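PDB 2NXW: phenyl-3-pyruvate decarboxylase from Azospirillum brasilense, which decarboxylates aryl-pyruvates such as indole-3-pyruvate to the aldehyde and carbon dioxide, using thiamine diphosphate and magnesium, a step of auxin biosynthesis. Local coordinates for residues D385-R388 with A389-P393; G460-R464 with L465-P469; V229-E232 with V233-G237. One frame throughout, in Å; residues are numbered along the deposited sequence.

Contact 1 of 3, residues D385-R388 with A389-P393; sequences DRVR and AGQEP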
loop_
_atom_site.group_PDB
_atom_site.type_symbol
_atom_site.label_atom_id
_atom_site.label_comp_id
_atom_site.label_asym_id
_atom_site.label_seq_id
_atom_site.Cartn_x
_atom_site.Cartn_y
_atom_site.Cartn_z
ATOM N N ASP A 385 -47.003 12.365 19.671
ATOM C CA ASP A 385 -48.270 12.642 20.343
ATOM C C ASP A 385 -48.200 12.155 21.790
ATOM O O ASP A 385 -48.697 12.824 22.703
ATOM C CB ASP A 385 -49.450 11.961 19.633
ATOM C CG ASP A 385 -49.878 12.685 18.366
ATOM O OD1 ASP A 385 -49.479 13.855 18.178
ATOM O OD2 ASP A 385 -50.626 12.070 17.572
ATOM N N ARG A 386 -47.583 10.998 22.016
ATOM C CA ARG A 386 -47.494 10.502 23.386
ATOM C C ARG A 386 -46.694 11.458 24.251
ATOM O O ARG A 386 -47.070 11.742 25.390
ATOM C CB ARG A 386 -46.848 9.115 23.425
ATOM C CG ARG A 386 -47.812 7.979 23.153
ATOM C CD ARG A 386 -47.195 6.636 23.560
ATOM N NE ARG A 386 -46.789 6.627 24.969
ATOM C CZ ARG A 386 -47.582 6.291 25.985
ATOM N NH1 ARG A 386 -48.835 5.925 25.767
ATOM N NH2 ARG A 386 -47.114 6.328 27.231
ATOM N N VAL A 387 -45.591 11.958 23.712
ATOM C CA VAL A 387 -44.752 12.891 24.443
ATOM C C VAL A 387 -45.514 14.179 24.746
ATOM O O VAL A 387 -45.480 14.673 25.874
ATOM C CB VAL A 387 -43.466 13.217 23.657
ATOM C CG1 VAL A 387 -42.698 14.337 24.344
ATOM C CG2 VAL A 387 -42.594 11.964 23.588
ATOM N N ARG A 388 -46.218 14.709 23.750
ATOM C CA ARG A 388 -46.981 15.941 23.941
ATOM C C ARG A 388 -48.104 15.767 24.956
ATOM O O ARG A 388 -48.542 16.744 25.578
ATOM C CB ARG A 388 -47.549 16.433 22.600
ATOM C CG ARG A 388 -46.496 17.023 21.668
ATOM C CD ARG A 388 -45.806 18.209 22.327
ATOM N NE ARG A 388 -44.642 18.685 21.583
ATOM C CZ ARG A 388 -44.702 19.288 20.402
ATOM N NH1 ARG A 388 -45.877 19.494 19.819
ATOM N NH2 ARG A 388 -43.587 19.689 19.805
ATOM N N ALA A 389 -48.573 14.533 25.115
ATOM C CA ALA A 389 -49.637 14.225 26.061
ATOM C C ALA A 389 -49.090 14.015 27.474
ATOM O O ALA A 389 -49.856 13.763 28.403
ATOM C CB ALA A 389 -50.409 12.986 25.605
ATOM N N GLY A 390 -47.771 14.099 27.640
ATOM C CA GLY A 390 -47.209 13.946 28.971
ATOM C C GLY A 390 -46.141 12.895 29.211
ATOM O O GLY A 390 -45.553 12.852 30.294
ATOM N N GLN A 391 -45.878 12.042 28.226
ATOM C CA GLN A 391 -44.859 11.016 28.406
ATOM C C GLN A 391 -43.461 11.613 28.333
ATOM O O GLN A 391 -43.142 12.351 27.404
ATOM C CB GLN A 391 -44.984 9.934 27.325
ATOM C CG GLN A 391 -43.918 8.856 27.441
ATOM C CD GLN A 391 -43.384 8.416 26.092
ATOM O OE1 GLN A 391 -42.170 8.480 25.839
ATOM N NE2 GLN A 391 -44.275 7.968 25.223
ATOM N N GLU A 392 -42.624 11.308 29.319
ATOM C CA GLU A 392 -41.252 11.793 29.288
ATOM C C GLU A 392 -40.608 11.057 28.109
ATOM O O GLU A 392 -40.713 9.837 28.006
ATOM C CB GLU A 392 -40.529 11.429 30.583
ATOM C CG GLU A 392 -39.095 11.902 30.623
ATOM N N PRO A 393 -39.945 11.790 27.205
ATOM C CA PRO A 393 -39.310 11.149 26.047
ATOM C C PRO A 393 -38.264 10.100 26.405
ATOM O O PRO A 393 -37.584 10.200 27.430
ATOM C CB PRO A 393 -38.677 12.320 25.295
ATOM C CG PRO A 393 -39.507 13.506 25.706
ATOM C CD PRO A 393 -39.727 13.247 27.180
#
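Val387, in the last turn of its helix, meets Pro393 in the loop that follows. The two side chains cross at about a right angle. CG1 of Val387 lies 3.6 Å from CG of Pro393, and CG2 sits slightly farther from the same atom. CG1 stands opposite the backbone N of its own residue (chi1 172°). This leaves it close to the Gln391 carbonyl as well. The backbone of Val387 joins in through a CA-H...O contact, with CA 3.4 Å from Gln391 O.

Arg386 and Gln391 form the second pair. Their guanidinium and amide planes are 27° apart, and the amide end lies at the guanidinium edge. The charged end of Arg386 has its main partner on helix 516-528, a salt bridge from NH1 to Asp524. With an alanine here in place of Arg386, Asp524 would probably lose its salt-bridge mate and part of the Gln391 side chain its cover.

The backbone turn is a Schellman motif. Gln391 N reaches back to Arg386 O at 3.1 Å, and Gly390 N bonds to Val387 O at 2.9 Å. Gly390 has positive phi, and its backbone angles would jam a side chain against the preceding carbonyl.

This surface turn ends helix 376-388 and leads into strand 395-398. Arg386 and Gln391 rest on Phe527 of helix 516-528, while Val387 and Arg388 touch Ile411 in a loop.

Contact 2 of 3, residues G460-R464 with L465-P469; sequences GNCRR and LGIDP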
loop_
_atom_site.group_PDB
_atom_site.type_symbol
_atom_site.label_atom_id
_atom_site.label_comp_id
_atom_site.label_asym_id
_atom_site.label_seq_id
_atom_site.Cartn_x
_atom_site.Cartn_y
_atom_site.Cartn_z
ATOM N N GLY A 460 -33.702 -11.767 22.189
ATOM C CA GLY A 460 -33.909 -12.979 22.972
ATOM C C GLY A 460 -33.119 -12.979 24.277
ATOM O O GLY A 460 -33.334 -13.839 25.149
ATOM N N ASN A 461 -32.198 -12.032 24.424
ATOM C CA ASN A 461 -31.385 -11.920 25.635
ATOM C C ASN A 461 -31.939 -10.946 26.658
ATOM O O ASN A 461 -31.393 -10.836 27.756
ATOM C CB ASN A 461 -29.963 -11.487 25.269
ATOM C CG ASN A 461 -29.254 -12.520 24.430
ATOM O OD1 ASN A 461 -28.982 -13.628 24.895
ATOM N ND2 ASN A 461 -28.958 -12.171 23.174
ATOM N N CYS A 462 -33.018 -10.250 26.322
ATOM C CA CYS A 462 -33.576 -9.261 27.238
ATOM C C CYS A 462 -33.948 -9.778 28.620
ATOM O O CYS A 462 -33.628 -9.127 29.622
ATOM C CB CYS A 462 -34.797 -8.582 26.619
ATOM S SG CYS A 462 -34.392 -7.455 25.266
ATOM N N ARG A 463 -34.599 -10.933 28.689
ATOM C CA ARG A 463 -35.001 -11.449 30.000
ATOM C C ARG A 463 -33.802 -11.656 30.909
ATOM O O ARG A 463 -33.803 -11.205 32.062
ATOM C CB ARG A 463 -35.756 -12.772 29.882
ATOM C CG ARG A 463 -36.335 -13.223 31.241
ATOM C CD ARG A 463 -36.285 -14.739 31.438
ATOM N NE ARG A 463 -34.921 -15.270 31.505
ATOM C CZ ARG A 463 -34.102 -15.158 32.551
ATOM N NH1 ARG A 463 -34.487 -14.528 33.657
ATOM N NH2 ARG A 463 -32.882 -15.676 32.486
ATOM N N ARG A 464 -32.765 -12.317 30.404
ATOM C CA ARG A 464 -31.579 -12.570 31.226
ATOM C C ARG A 464 -30.883 -11.269 31.628
ATOM O O ARG A 464 -30.354 -11.142 32.738
ATOM C CB ARG A 464 -30.600 -13.467 30.461
ATOM C CG ARG A 464 -29.374 -13.870 31.263
ATOM C CD ARG A 464 -28.515 -14.883 30.515
ATOM N NE ARG A 464 -27.929 -14.337 29.293
ATOM C CZ ARG A 464 -28.524 -14.317 28.101
ATOM N NH1 ARG A 464 -29.744 -14.815 27.937
ATOM N NH2 ARG A 464 -27.889 -13.794 27.067
ATOM N N LEU A 465 -30.891 -10.293 30.730
ATOM C CA LEU A 465 -30.267 -9.005 30.995
ATOM C C LEU A 465 -31.132 -8.113 31.887
ATOM O O LEU A 465 -30.670 -7.083 32.387
ATOM C CB LEU A 465 -29.997 -8.290 29.676
ATOM C CG LEU A 465 -28.981 -8.951 28.749
ATOM C CD1 LEU A 465 -29.068 -8.287 27.381
ATOM C CD2 LEU A 465 -27.576 -8.827 29.338
ATOM N N GLY A 466 -32.385 -8.507 32.075
ATOM C CA GLY A 466 -33.291 -7.736 32.913
ATOM C C GLY A 466 -33.730 -6.412 32.320
ATOM O O GLY A 466 -33.906 -5.436 33.046
ATOM N N ILE A 467 -33.896 -6.368 31.000
ATOM C CA ILE A 467 -34.324 -5.143 30.334
ATOM C C ILE A 467 -35.570 -5.399 29.476
ATOM O O ILE A 467 -35.879 -6.551 29.150
ATOM C CB ILE A 467 -33.197 -4.550 29.454
ATOM C CG1 ILE A 467 -32.818 -5.536 28.350
ATOM C CG2 ILE A 467 -31.987 -4.198 30.332
ATOM C CD1 ILE A 467 -31.819 -4.982 27.332
ATOM N N ASP A 468 -36.258 -4.321 29.108
ATOM C CA ASP A 468 -37.516 -4.422 28.359
ATOM C C ASP A 468 -37.711 -3.314 27.326
ATOM O O ASP A 468 -38.724 -2.607 27.331
ATOM C CB ASP A 468 -38.685 -4.390 29.352
ATOM C CG ASP A 468 -38.690 -3.136 30.233
ATOM O OD1 ASP A 468 -37.768 -2.301 30.154
ATOM O OD2 ASP A 468 -39.639 -2.991 31.022
ATOM N N PRO A 469 -36.765 -3.167 26.392
ATOM C CA PRO A 469 -36.921 -2.104 25.395
ATOM C C PRO A 469 -38.153 -2.219 24.502
ATOM O O PRO A 469 -38.721 -3.310 24.337
ATOM C CB PRO A 469 -35.619 -2.198 24.588
ATOM C CG PRO A 469 -35.295 -3.662 24.646
ATOM C CD PRO A 469 -35.595 -4.016 26.097
#
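Cys462 packs against Ile467 and Pro469 where a Schellman motif closes helix 462-465. SG of Cys462 comes 3.7 Å from CD of Pro469 and 4.0 Å from CG1 of Ile467. The thiol thus bridges two residues that follow the turn. Chi1 of Ile467 (62°) sets CG1 between its own backbone N and carbonyl carbon, on the side of the sulfur.

The turn brings these groups together. Cys462 O accepts Ile467 N at 3.1 Å in a nearly straight bond, while Gly466 N bonds to Arg463 O at 3.0 Å from above the carbonyl plane. Gly466 has positive phi, which favours glycine.

Farther out, Ile432 and Gln435 of helix 427-437 touch Ile467, and Cys462 and Pro469 touch Phe533. Asp468 forms a salt bridge with Arg530. Arg463 reaches Asp495 of the second subunit, so the helix end also faces a subunit interface. The turn leads into strand 470-475 of the parallel sheet in the C-terminal thiamine diphosphate-binding domain. A bound thiamine diphosphate is about 12 Å from the side chain of Arg464, too far to touch it.

Within the same last turn, CD1 of Leu465 lies 3.9 Å from CB of Asn461.

Contact 3 of 3, residues V229-E232 with V233-G237; sequences VCVE and VRRYG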
loop_
_atom_site.group_PDB
_atom_site.type_symbol
_atom_site.label_atom_id
_atom_site.label_comp_id
_atom_site.label_asym_id
_atom_site.label_seq_id
_atom_site.Cartn_x
_atom_site.Cartn_y
_atom_site.Cartn_z
ATOM N N VAL A 229 -21.357 22.912 17.014
ATOM C CA VAL A 229 -21.071 22.117 18.202
ATOM C C VAL A 229 -21.182 20.662 17.763
ATOM O O VAL A 229 -22.232 20.207 17.299
ATOM C CB VAL A 229 -22.056 22.477 19.328
ATOM C CG1 VAL A 229 -21.828 21.593 20.538
ATOM C CG2 VAL A 229 -21.857 23.947 19.700
ATOM N N CYS A 230 -20.086 19.933 17.932
ATOM C CA CYS A 230 -19.988 18.582 17.408
ATOM C C CYS A 230 -19.681 17.439 18.377
ATOM O O CYS A 230 -19.666 17.632 19.595
ATOM C CB CYS A 230 -18.972 18.638 16.264
ATOM S SG CYS A 230 -19.111 20.200 15.276
ATOM N N VAL A 231 -19.403 16.259 17.821
ATOM C CA VAL A 231 -19.200 15.050 18.620
ATOM C C VAL A 231 -18.215 15.114 19.785
ATOM O O VAL A 231 -18.531 14.646 20.875
ATOM C CB VAL A 231 -18.872 13.815 17.704
ATOM C CG1 VAL A 231 -17.457 13.879 17.188
ATOM C CG2 VAL A 231 -19.113 12.525 18.465
ATOM N N GLU A 232 -17.036 15.694 19.589
ATOM C CA GLU A 232 -16.086 15.750 20.698
ATOM C C GLU A 232 -16.593 16.535 21.910
ATOM O O GLU A 232 -16.182 16.272 23.040
ATOM C CB GLU A 232 -14.744 16.322 20.240
ATOM C CG GLU A 232 -13.969 15.412 19.294
ATOM C CD GLU A 232 -12.554 15.905 19.060
ATOM O OE1 GLU A 232 -12.353 17.133 19.104
ATOM O OE2 GLU A 232 -11.653 15.068 18.828
ATOM N N VAL A 233 -17.487 17.492 21.686
ATOM C CA VAL A 233 -18.028 18.271 22.794
ATOM C C VAL A 233 -18.813 17.328 23.700
ATOM O O VAL A 233 -18.728 17.413 24.926
ATOM C CB VAL A 233 -18.946 19.397 22.288
ATOM C CG1 VAL A 233 -19.641 20.091 23.479
ATOM C CG2 VAL A 233 -18.116 20.424 21.500
ATOM N N ARG A 234 -19.570 16.418 23.098
ATOM C CA ARG A 234 -20.325 15.460 23.897
ATOM C C ARG A 234 -19.395 14.417 24.516
ATOM O O ARG A 234 -19.473 14.135 25.713
ATOM C CB ARG A 234 -21.371 14.737 23.045
ATOM C CG ARG A 234 -22.258 13.821 23.879
ATOM C CD ARG A 234 -22.984 12.798 23.037
ATOM N NE ARG A 234 -23.748 13.405 21.955
ATOM C CZ ARG A 234 -24.778 14.226 22.125
ATOM N NH1 ARG A 234 -25.178 14.550 23.346
ATOM N NH2 ARG A 234 -25.408 14.715 21.068
ATOM N N ARG A 235 -18.504 13.850 23.708
ATOM C CA ARG A 235 -17.611 12.806 24.214
ATOM C C ARG A 235 -16.767 13.250 25.404
ATOM O O ARG A 235 -16.589 12.488 26.360
ATOM C CB ARG A 235 -16.690 12.306 23.097
ATOM C CG ARG A 235 -17.416 11.658 21.912
ATOM C CD ARG A 235 -18.152 10.369 22.282
ATOM N NE ARG A 235 -18.673 9.725 21.075
ATOM C CZ ARG A 235 -19.959 9.630 20.746
ATOM N NH1 ARG A 235 -20.903 10.129 21.538
ATOM N NH2 ARG A 235 -20.302 9.058 19.600
ATOM N N TYR A 236 -16.276 14.484 25.358
ATOM C CA TYR A 236 -15.421 14.995 26.421
ATOM C C TYR A 236 -16.139 15.723 27.561
ATOM O O TYR A 236 -15.499 16.317 28.438
ATOM C CB TYR A 236 -14.324 15.878 25.812
ATOM C CG TYR A 236 -13.427 15.125 24.841
ATOM C CD1 TYR A 236 -13.000 13.826 25.129
ATOM C CD2 TYR A 236 -13.017 15.701 23.639
ATOM C CE1 TYR A 236 -12.191 13.111 24.245
ATOM C CE2 TYR A 236 -12.196 14.991 22.735
ATOM C CZ TYR A 236 -11.794 13.696 23.053
ATOM O OH TYR A 236 -10.996 12.988 22.187
ATOM N N GLY A 237 -17.467 15.671 27.553
ATOM C CA GLY A 237 -18.233 16.315 28.609
ATOM C C GLY A 237 -18.031 17.816 28.710
ATOM O O GLY A 237 -17.953 18.372 29.804
HETATM O O HOH W 1 -9.431 14.488 20.613
#
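Val229 and Val233 touch through their methyl groups, CG1 to CG1 at 4.0 Å, with the side chains crossing at about a right angle. This is the buried, apolar part of the contact. Both valines also press on Val242 of helix 239-249, and Val229 touches Leu262. Nearby, CB of Val233 lies 3.3 Å from Cys230 O, the carbonyl that accepts the backbone N of Val233.

Two residues further along, Val231 packs against Arg235. CG2 of Val231 sits over one face of the guanidinium, offset toward the rim and 3.8 Å from CZ. This methyl is opposite the backbone N of Val231, while CG1 takes the position between N and carbonyl carbon (chi1 75°). The guanidinium also has polar partners: NE bonds to Lys110 O and NH2 to Glu109 O.

The segments leave strand 225-229 of the central domain's mixed sheet and form the short helix 231-235. Arg235 N bonds to Val231 O at 2.9 Å, almost straight at 174°. Tyr236 N bonds to Glu232 O at the same length. A Schellman motif then ends the helix, with Gly237 at positive phi, Gly237 N bonded to Arg234 O and Leu238 N to Val233 O.

The polar side, which holds a water, is that of Glu232 and Tyr236. Glu232 is buried, Tyr236 partly exposed. Their side chains run side by side and point the same way, with carboxylate and ring planes 55° apart. CE2 of Tyr236 lies 3.8 Å from CD of Glu232, but OH and OE2 do not meet directly. A water lies between them, 2.9 Å from Glu232 OE2 and 2.7 Å from Tyr236 OH. The same carboxylate oxygen also receives Asp322 N and forms a salt bridge with Lys110.

All three contacts are local and include a helix end closed by a Schellman motif with a glycine at positive phi. Their settings differ. Contact 3 is buried and follows a strand of the central domain's mixed sheet. Contact 2 is partly buried, and contact 1 lies at the surface. Contacts 1 and 2 both lead into strands of the same parallel sheet, 395-398 and 470-475, which flank strand 443-448. Contact 2 alone reaches another subunit. Its packing centres on a thiol, whereas contact 1 pairs valine with proline and contact 3 valine with valine. Contact 3 adds a bridging water. No two of them touch; centres are 25 to 30 Å apart.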